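Local coordinates for Lin1944 protein (Listeria innocua, PDB 3D7L) that is of unknown function but, as a member of the short-chain dehydrogenase/reductase family, probably acts as an oxidoreductase, at residues L7-S12 with V39-T44; A18-L23 with A27-A32; G108-T113 with I144-G149. All blocks are in the same frame, centred on the assembly; numbering follows the deposited sequence.

Contact 1 (L7-S12 with V39-T44)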
loop_
_atom_site.group_PDB
_atom_site.type_symbol
_atom_site.label_atom_id
_atom_site.label_comp_id
_atom_site.label_asym_id
_atom_site.label_seq_id
_atom_site.Cartn_x
_atom_site.Cartn_y
_atom_site.Cartn_z
ATOM N N LEU D 7 -18.925 2.477 -15.486
ATOM C CA LEU D 7 -18.068 3.658 -15.547
ATOM C C LEU D 7 -16.623 3.187 -15.637
ATOM O O LEU D 7 -16.107 2.513 -14.728
ATOM C CB LEU D 7 -18.264 4.560 -14.325
ATOM C CG LEU D 7 -17.354 5.791 -14.233
ATOM C CD1 LEU D 7 -17.627 6.806 -15.349
ATOM C CD2 LEU D 7 -17.472 6.465 -12.840
ATOM N N LEU D 8 -15.984 3.513 -16.751
ATOM C CA LEU D 8 -14.620 3.087 -16.992
ATOM C C LEU D 8 -13.699 4.293 -16.923
ATOM O O LEU D 8 -13.718 5.154 -17.824
ATOM C CB LEU D 8 -14.510 2.378 -18.351
ATOM C CG LEU D 8 -13.121 1.997 -18.890
ATOM C CD1 LEU D 8 -12.281 1.192 -17.898
ATOM C CD2 LEU D 8 -13.265 1.245 -20.209
ATOM N N ILE D 9 -12.913 4.362 -15.847
ATOM C CA ILE D 9 -11.962 5.467 -15.643
ATOM C C ILE D 9 -10.619 5.024 -16.182
ATOM O O ILE D 9 -10.115 3.975 -15.783
ATOM C CB ILE D 9 -11.857 5.890 -14.137
ATOM C CG1 ILE D 9 -13.234 6.332 -13.632
ATOM C CG2 ILE D 9 -10.884 7.080 -13.944
ATOM C CD1 ILE D 9 -13.697 5.653 -12.369
ATOM N N GLY D 10 -10.053 5.813 -17.104
ATOM C CA GLY D 10 -8.758 5.485 -17.728
ATOM C C GLY D 10 -8.919 4.849 -19.101
ATOM O O GLY D 10 -8.000 4.207 -19.600
ATOM N N ALA D 11 -10.083 5.042 -19.716
ATOM C CA ALA D 11 -10.460 4.344 -20.953
ATOM C C ALA D 11 -9.543 4.601 -22.154
ATOM O O ALA D 11 -9.420 3.739 -23.016
ATOM C CB ALA D 11 -11.906 4.637 -21.325
ATOM N N SER D 12 -8.900 5.771 -22.195
ATOM C CA SER D 12 -8.015 6.134 -23.306
ATOM C C SER D 12 -6.593 5.553 -23.208
ATOM O O SER D 12 -5.845 5.599 -24.184
ATOM C CB SER D 12 -7.942 7.657 -23.453
ATOM O OG SER D 12 -7.217 8.195 -22.364
ATOM N N VAL D 39 -17.258 11.735 -19.262
ATOM C CA VAL D 39 -17.193 12.594 -18.089
ATOM C C VAL D 39 -15.712 12.714 -17.798
ATOM O O VAL D 39 -14.948 11.801 -18.140
ATOM C CB VAL D 39 -18.004 12.002 -16.887
ATOM C CG1 VAL D 39 -18.137 13.007 -15.768
ATOM C CG2 VAL D 39 -19.436 11.650 -17.318
ATOM N N THR D 40 -15.274 13.830 -17.228
ATOM C CA THR D 40 -13.859 13.951 -16.865
ATOM C C THR D 40 -13.671 13.975 -15.349
ATOM O O THR D 40 -14.606 14.251 -14.607
ATOM C CB THR D 40 -13.130 15.149 -17.534
ATOM O OG1 THR D 40 -13.751 16.388 -17.161
ATOM C CG2 THR D 40 -13.134 15.008 -19.061
ATOM N N VAL D 41 -12.453 13.667 -14.915
ATOM C CA VAL D 41 -12.123 13.537 -13.494
ATOM C C VAL D 41 -10.605 13.716 -13.304
ATOM O O VAL D 41 -9.808 13.222 -14.095
ATOM C CB VAL D 41 -12.666 12.185 -12.870
ATOM C CG1 VAL D 41 -12.000 10.947 -13.486
ATOM C CG2 VAL D 41 -12.548 12.169 -11.324
ATOM N N ASP D 42 -10.238 14.514 -12.306
ATOM C CA ASP D 42 -8.879 14.534 -11.764
ATOM C C ASP D 42 -8.944 13.717 -10.479
ATOM O O ASP D 42 -9.491 14.193 -9.464
ATOM C CB ASP D 42 -8.414 15.965 -11.456
ATOM C CG ASP D 42 -7.012 16.010 -10.867
ATOM O OD1 ASP D 42 -6.471 14.942 -10.507
ATOM O OD2 ASP D 42 -6.447 17.117 -10.750
ATOM N N ILE D 43 -8.393 12.495 -10.528
ATOM C CA ILE D 43 -8.499 11.560 -9.415
ATOM C C ILE D 43 -7.647 11.994 -8.232
ATOM O O ILE D 43 -7.812 11.434 -7.136
ATOM C CB ILE D 43 -8.125 10.088 -9.797
ATOM C CG1 ILE D 43 -6.618 9.957 -10.084
ATOM C CG2 ILE D 43 -9.041 9.548 -10.928
ATOM C CD1 ILE D 43 -6.114 8.514 -10.383
ATOM N N THR D 44 -6.718 12.926 -8.452
ATOM C CA THR D 44 -5.936 13.504 -7.328
ATOM C C THR D 44 -6.725 14.560 -6.543
ATOM O O THR D 44 -6.272 15.037 -5.487
ATOM C CB THR D 44 -4.588 14.121 -7.749
ATOM O OG1 THR D 44 -4.820 15.389 -8.352
ATOM C CG2 THR D 44 -3.810 13.218 -8.711
#
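I9 and V41 mark the closest approach of the two backbones, with their CA atoms 8.4 Å apart and no hydrogen bond between 7-12 and 39-44. The setting is the Rossmann fold of the short-chain dehydrogenases/reductases. Strand 5-9 and strand 39-40 are not neighbours in the parallel sheet; strand 28-33 runs between them. The contact joins the last residue of strand 5-9 to the chain just after strand 39-40, and it is wholly apolar. One methyl group of I9 serves both partners. I9 CG2 lies anti to the backbone N and meets V41 CG1 at 4.1 Å. The same I9 CG2 reaches I43 CG2 at 4.3 Å. V41 comes across I9 at about a right angle. Its CG1 sits between the backbone N and the carbonyl carbon (chi1 65°) and faces I9. V41 also packs on I49 and M52 of helix 46-56, while I9 and I43 both touch L96 of helix 79-100. The contact therefore lies between the C-terminal end of strand 5-9 and these two helices. G10 has a positive phi of 99° and turns the chain out of strand 5-9. In relatives the loop after this first strand lies along the nucleotide cofactor, and a similar role is plausible here. Beyond V41, D42 N bonds to S48 OG. D42 OD1 accepts from T44 N at 2.9 Å, an Asx turn, and from T44 OG1 at 2.8 Å; both donors come from the same face of the carboxylate.

Contact 2 (A18-L23 with A27-A32)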
loop_
_atom_site.group_PDB
_atom_site.type_symbol
_atom_site.label_atom_id
_atom_site.label_comp_id
_atom_site.label_asym_id
_atom_site.label_seq_id
_atom_site.Cartn_x
_atom_site.Cartn_y
_atom_site.Cartn_z
ATOM N N ALA D 18 -8.172 -1.456 -24.173
ATOM C CA ALA D 18 -8.423 -2.902 -24.289
ATOM C C ALA D 18 -9.592 -3.333 -23.400
ATOM O O ALA D 18 -10.364 -4.209 -23.783
ATOM C CB ALA D 18 -7.188 -3.703 -23.949
ATOM N N VAL D 19 -9.716 -2.715 -22.227
ATOM C CA VAL D 19 -10.817 -3.022 -21.305
ATOM C C VAL D 19 -12.137 -2.586 -21.920
ATOM O O VAL D 19 -13.066 -3.386 -22.018
ATOM C CB VAL D 19 -10.599 -2.437 -19.866
ATOM C CG1 VAL D 19 -11.832 -2.652 -18.975
ATOM C CG2 VAL D 19 -9.365 -3.098 -19.201
ATOM N N LYS D 20 -12.189 -1.344 -22.384
ATOM C CA LYS D 20 -13.353 -0.802 -23.075
ATOM C C LYS D 20 -13.841 -1.748 -24.190
ATOM O O LYS D 20 -15.034 -2.020 -24.303
ATOM C CB LYS D 20 -13.025 0.581 -23.646
ATOM C CG LYS D 20 -14.244 1.398 -24.164
ATOM C CD LYS D 20 -13.752 2.681 -24.824
ATOM C CE LYS D 20 -14.881 3.475 -25.487
ATOM N NZ LYS D 20 -15.420 2.769 -26.690
ATOM N N GLU D 21 -12.907 -2.250 -24.993
ATOM C CA GLU D 21 -13.247 -3.109 -26.116
ATOM C C GLU D 21 -13.996 -4.379 -25.738
ATOM O O GLU D 21 -14.932 -4.785 -26.442
ATOM C CB GLU D 21 -12.009 -3.442 -26.927
ATOM C CG GLU D 21 -12.329 -3.806 -28.361
ATOM C CD GLU D 21 -11.128 -3.690 -29.301
ATOM O OE1 GLU D 21 -11.322 -3.897 -30.527
ATOM O OE2 GLU D 21 -10.005 -3.390 -28.826
ATOM N N ARG D 22 -13.572 -5.022 -24.654
ATOM C CA ARG D 22 -14.284 -6.192 -24.134
ATOM C C ARG D 22 -15.643 -5.812 -23.548
ATOM O O ARG D 22 -16.658 -6.332 -23.991
ATOM C CB ARG D 22 -13.454 -6.950 -23.083
ATOM C CG ARG D 22 -12.328 -7.777 -23.661
ATOM C CD ARG D 22 -11.983 -8.988 -22.785
ATOM N NE ARG D 22 -12.964 -10.054 -22.957
ATOM C CZ ARG D 22 -12.956 -10.958 -23.936
ATOM N NH1 ARG D 22 -12.004 -10.955 -24.868
ATOM N NH2 ARG D 22 -13.917 -11.874 -23.986
ATOM N N LEU D 23 -15.644 -4.905 -22.566
ATOM C CA LEU D 23 -16.858 -4.545 -21.807
ATOM C C LEU D 23 -17.974 -3.894 -22.645
ATOM O O LEU D 23 -19.163 -4.058 -22.343
ATOM C CB LEU D 23 -16.500 -3.666 -20.599
ATOM C CG LEU D 23 -15.396 -4.156 -19.635
ATOM C CD1 LEU D 23 -15.247 -3.215 -18.438
ATOM C CD2 LEU D 23 -15.626 -5.577 -19.153
ATOM N N ALA D 27 -22.185 -4.280 -22.298
ATOM C CA ALA D 27 -22.703 -3.204 -21.435
ATOM C C ALA D 27 -22.580 -1.816 -22.069
ATOM O O ALA D 27 -21.769 -1.599 -22.979
ATOM C CB ALA D 27 -21.959 -3.202 -20.111
ATOM N N GLU D 28 -23.367 -0.877 -21.558
ATOM C CA GLU D 28 -23.119 0.542 -21.787
ATOM C C GLU D 28 -21.875 0.972 -21.010
ATOM O O GLU D 28 -21.832 0.839 -19.788
ATOM C CB GLU D 28 -24.318 1.388 -21.335
ATOM C CG GLU D 28 -24.145 2.920 -21.542
ATOM C CD GLU D 28 -25.350 3.749 -21.045
ATOM O OE1 GLU D 28 -26.186 3.202 -20.286
ATOM O OE2 GLU D 28 -25.465 4.951 -21.411
ATOM N N VAL D 29 -20.861 1.472 -21.713
ATOM C CA VAL D 29 -19.654 1.981 -21.047
ATOM C C VAL D 29 -19.647 3.507 -21.117
ATOM O O VAL D 29 -19.680 4.093 -22.200
ATOM C CB VAL D 29 -18.341 1.444 -21.675
ATOM C CG1 VAL D 29 -17.089 1.972 -20.899
ATOM C CG2 VAL D 29 -18.337 -0.060 -21.733
ATOM N N ILE D 30 -19.616 4.136 -19.951
ATOM C CA ILE D 30 -19.407 5.560 -19.813
ATOM C C ILE D 30 -17.916 5.735 -19.535
ATOM O O ILE D 30 -17.388 5.151 -18.592
ATOM C CB ILE D 30 -20.182 6.089 -18.599
ATOM C CG1 ILE D 30 -21.669 5.710 -18.700
ATOM C CG2 ILE D 30 -19.951 7.622 -18.432
ATOM C CD1 ILE D 30 -22.463 6.153 -17.503
ATOM N N THR D 31 -17.239 6.528 -20.350
ATOM C CA THR D 31 -15.795 6.655 -20.203
ATOM C C THR D 31 -15.465 7.878 -19.370
ATOM O O THR D 31 -16.217 8.850 -19.372
ATOM C CB THR D 31 -15.066 6.724 -21.562
ATOM O OG1 THR D 31 -15.503 7.880 -22.278
ATOM C CG2 THR D 31 -15.316 5.443 -22.416
ATOM N N ALA D 32 -14.335 7.827 -18.671
ATOM C CA ALA D 32 -13.881 8.940 -17.870
ATOM C C ALA D 32 -12.366 9.035 -17.916
ATOM O O ALA D 32 -11.678 8.029 -17.993
ATOM C CB ALA D 32 -14.347 8.771 -16.440
#
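K20 and T31 make the closest side-chain pair between 18-23 and 27-32. Their side chains cross obliquely, and the methyl T31 CG2 lies 3.7 Å from K20 CE and 4.0 Å from K20 CD. One turn of helix further on, V29 packs against L23. V29 CG2 is 4.0 Å from L23 C and 4.2 Å from L23 CB, so it meets the base of the leucine. A27 CB lies 3.7 Å from L23 O, where the chain turns back towards the sheet. These pairs belong to the first beta-alpha-beta crossover of the Rossmann fold: strand 5-9, helix 14-23, strand 28-33. The helix and strand segments run nearly antiparallel, at 155°, with their axes 9.1 Å apart. K20 is extended from CB to CE and then bends at chi4 (-69°). Only its aliphatic part is used here; NZ forms a salt bridge with E24. L8 of strand 5-9 packs against the same lysine. T31 N bonds to D38 OD2, and the backbone of I30 is paired with I6 and L8. Away from the strand, helix 14-23 meets helix 179-191: V19 touches F186, and R22 NE forms a salt bridge with E187.

Contact 3 (G108-T113 with I144-G149)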
loop_
_atom_site.group_PDB
_atom_site.type_symbol
_atom_site.label_atom_id
_atom_site.label_comp_id
_atom_site.label_asym_id
_atom_site.label_seq_id
_atom_site.Cartn_x
_atom_site.Cartn_y
_atom_site.Cartn_z
ATOM N N GLY D 108 -23.512 -4.386 -7.366
ATOM C CA GLY D 108 -22.527 -3.784 -8.265
ATOM C C GLY D 108 -21.120 -4.180 -7.835
ATOM O O GLY D 108 -20.958 -4.937 -6.872
ATOM N N SER D 109 -20.105 -3.698 -8.549
ATOM C CA SER D 109 -18.704 -4.022 -8.219
ATOM C C SER D 109 -17.746 -2.876 -8.495
ATOM O O SER D 109 -18.033 -2.037 -9.347
ATOM C CB SER D 109 -18.231 -5.241 -9.022
ATOM O OG SER D 109 -18.083 -4.911 -10.393
ATOM N N PHE D 110 -16.607 -2.868 -7.775
ATOM C CA PHE D 110 -15.427 -2.061 -8.112
ATOM C C PHE D 110 -14.333 -2.969 -8.687
ATOM O O PHE D 110 -14.131 -4.070 -8.194
ATOM C CB PHE D 110 -14.830 -1.392 -6.864
ATOM C CG PHE D 110 -15.666 -0.307 -6.279
ATOM C CD1 PHE D 110 -15.626 0.980 -6.798
ATOM C CD2 PHE D 110 -16.478 -0.558 -5.173
ATOM C CE1 PHE D 110 -16.393 2.005 -6.251
ATOM C CE2 PHE D 110 -17.252 0.480 -4.616
ATOM C CZ PHE D 110 -17.186 1.751 -5.152
ATOM N N THR D 111 -13.611 -2.508 -9.708
ATOM C CA THR D 111 -12.389 -3.202 -10.138
ATOM C C THR D 111 -11.248 -2.190 -10.202
ATOM O O THR D 111 -11.370 -1.171 -10.875
ATOM C CB THR D 111 -12.537 -3.884 -11.477
ATOM O OG1 THR D 111 -13.734 -4.650 -11.478
ATOM C CG2 THR D 111 -11.349 -4.784 -11.778
ATOM N N LEU D 112 -10.145 -2.479 -9.504
ATOM C CA LEU D 112 -9.013 -1.535 -9.426
ATOM C C LEU D 112 -7.765 -2.112 -10.085
ATOM O O LEU D 112 -7.636 -3.322 -10.179
ATOM C CB LEU D 112 -8.734 -1.190 -7.964
ATOM C CG LEU D 112 -9.424 -0.010 -7.271
ATOM C CD1 LEU D 112 -10.786 0.462 -7.858
ATOM C CD2 LEU D 112 -9.485 -0.221 -5.721
ATOM N N THR D 113 -6.833 -1.275 -10.536
ATOM C CA THR D 113 -5.646 -1.835 -11.221
ATOM C C THR D 113 -4.412 -1.787 -10.327
ATOM O O THR D 113 -4.160 -0.778 -9.693
ATOM C CB THR D 113 -5.341 -1.131 -12.573
ATOM O OG1 THR D 113 -6.484 -1.229 -13.436
ATOM C CG2 THR D 113 -4.135 -1.769 -13.263
ATOM N N ILE D 144 -15.025 -7.215 2.647
ATOM C CA ILE D 144 -15.828 -7.727 3.758
ATOM C C ILE D 144 -16.793 -6.698 4.382
ATOM O O ILE D 144 -17.662 -7.064 5.180
ATOM C CB ILE D 144 -14.929 -8.340 4.859
ATOM C CG1 ILE D 144 -14.089 -7.237 5.531
ATOM C CG2 ILE D 144 -14.056 -9.472 4.269
ATOM C CD1 ILE D 144 -13.336 -7.695 6.753
ATOM N N GLU D 145 -16.640 -5.422 4.022
ATOM C CA GLU D 145 -17.501 -4.361 4.546
ATOM C C GLU D 145 -18.455 -3.752 3.512
ATOM O O GLU D 145 -19.157 -2.794 3.812
ATOM C CB GLU D 145 -16.661 -3.241 5.174
ATOM C CG GLU D 145 -16.027 -3.623 6.514
ATOM C CD GLU D 145 -15.410 -2.419 7.202
ATOM O OE1 GLU D 145 -14.150 -2.290 7.170
ATOM O OE2 GLU D 145 -16.194 -1.599 7.739
HETATM N N MSE D 146 -18.484 -4.293 2.300
HETATM C CA MSE D 146 -19.309 -3.684 1.248
HETATM C C MSE D 146 -20.784 -3.838 1.552
HETATM O O MSE D 146 -21.208 -4.905 1.979
HETATM C CB MSE D 146 -18.947 -4.232 -0.133
HETATM C CG MSE D 146 -17.587 -3.705 -0.618
HETATM SE SE MSE D 146 -17.677 -1.793 -1.166
HETATM C CE MSE D 146 -15.796 -1.394 -1.331
ATOM N N PRO D 147 -21.559 -2.752 1.390
ATOM C CA PRO D 147 -23.009 -2.850 1.592
ATOM C C PRO D 147 -23.711 -3.341 0.337
ATOM O O PRO D 147 -23.108 -3.300 -0.743
ATOM C CB PRO D 147 -23.425 -1.406 1.882
ATOM C CG PRO D 147 -22.392 -0.550 1.165
ATOM C CD PRO D 147 -21.131 -1.382 1.020
ATOM N N ARG D 148 -24.954 -3.827 0.493
ATOM C CA ARG D 148 -25.849 -4.122 -0.642
ATOM C C ARG D 148 -25.296 -5.103 -1.722
ATOM O O ARG D 148 -25.663 -5.042 -2.903
ATOM C CB ARG D 148 -26.338 -2.807 -1.268
ATOM C CG ARG D 148 -26.967 -1.833 -0.260
ATOM C CD ARG D 148 -27.399 -0.527 -0.915
ATOM N NE ARG D 148 -26.300 0.380 -1.302
ATOM C CZ ARG D 148 -25.872 0.544 -2.553
ATOM N NH1 ARG D 148 -24.903 1.417 -2.810
ATOM N NH2 ARG D 148 -26.421 -0.160 -3.565
ATOM N N GLY D 149 -24.441 -6.018 -1.283
ATOM C CA GLY D 149 -23.918 -7.119 -2.122
ATOM C C GLY D 149 -22.824 -6.696 -3.091
ATOM O O GLY D 149 -22.453 -7.448 -3.995
#
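F110 and M146, a selenomethionine, form the close part of this contact. The two side chains cross at about a right angle. M146 CE is 4.0 Å from F110 CD2 and 4.1 Å from F110 CE2. M146 SE lies 4.2 Å from F110 CE2. SE is 5.3 Å from the ring centroid and 76° off the ring normal, so it sits at the ring edge. This is a Met-aromatic contact, here with selenium in place of sulfur. The bend of M146 at chi2 (-73°) helps bring SE to the ring edge, with CE close to CD2 and CE2. V97 of helix 79-100 touches both residues, and F110 also packs on I101 and I152. Strand 108-113, helix 126-142 and strand 151-157 form a beta-alpha-beta unit of the Rossmann fold, and 144-149 is the loop that returns from the helix to the next strand. The other end of the contact is looser. G108 and G149 have the closest CA atoms, 7.1 Å apart, yet they meet through backbone alone: G108 O is 4.1 Å from G149 O, and no hydrogen bond links the segments. R148 and G149 both have positive phi as the loop turns. R148 NH2 points back to the chain just before the strand, with a salt bridge to D106 and a hydrogen bond to L104 O. Residues 144-147 also border the second subunit. E145 OE2 bonds to L74 N of that subunit and E145 OE1 to its Q124 N, while M146 packs on the same L74.

All three contacts reach the same parallel sheet. Contact 1 is buried, contact 2 lies at the surface and contact 3 is partly buried. Contacts 1 and 2 share the first half of the fold and touch: L8 O probably accepts from A32 N at 2.9 Å, joining strands 5-9 and 28-33. Contact 3 belongs to the second half, and its centre is about 18 Å from each of the other two. Methyl groups make contact 1. Contact 2 adds the aliphatic part of a lysine whose charge is met elsewhere. Contact 3 uses an aromatic ring and selenium, and is the one whose segments meet the second subunit.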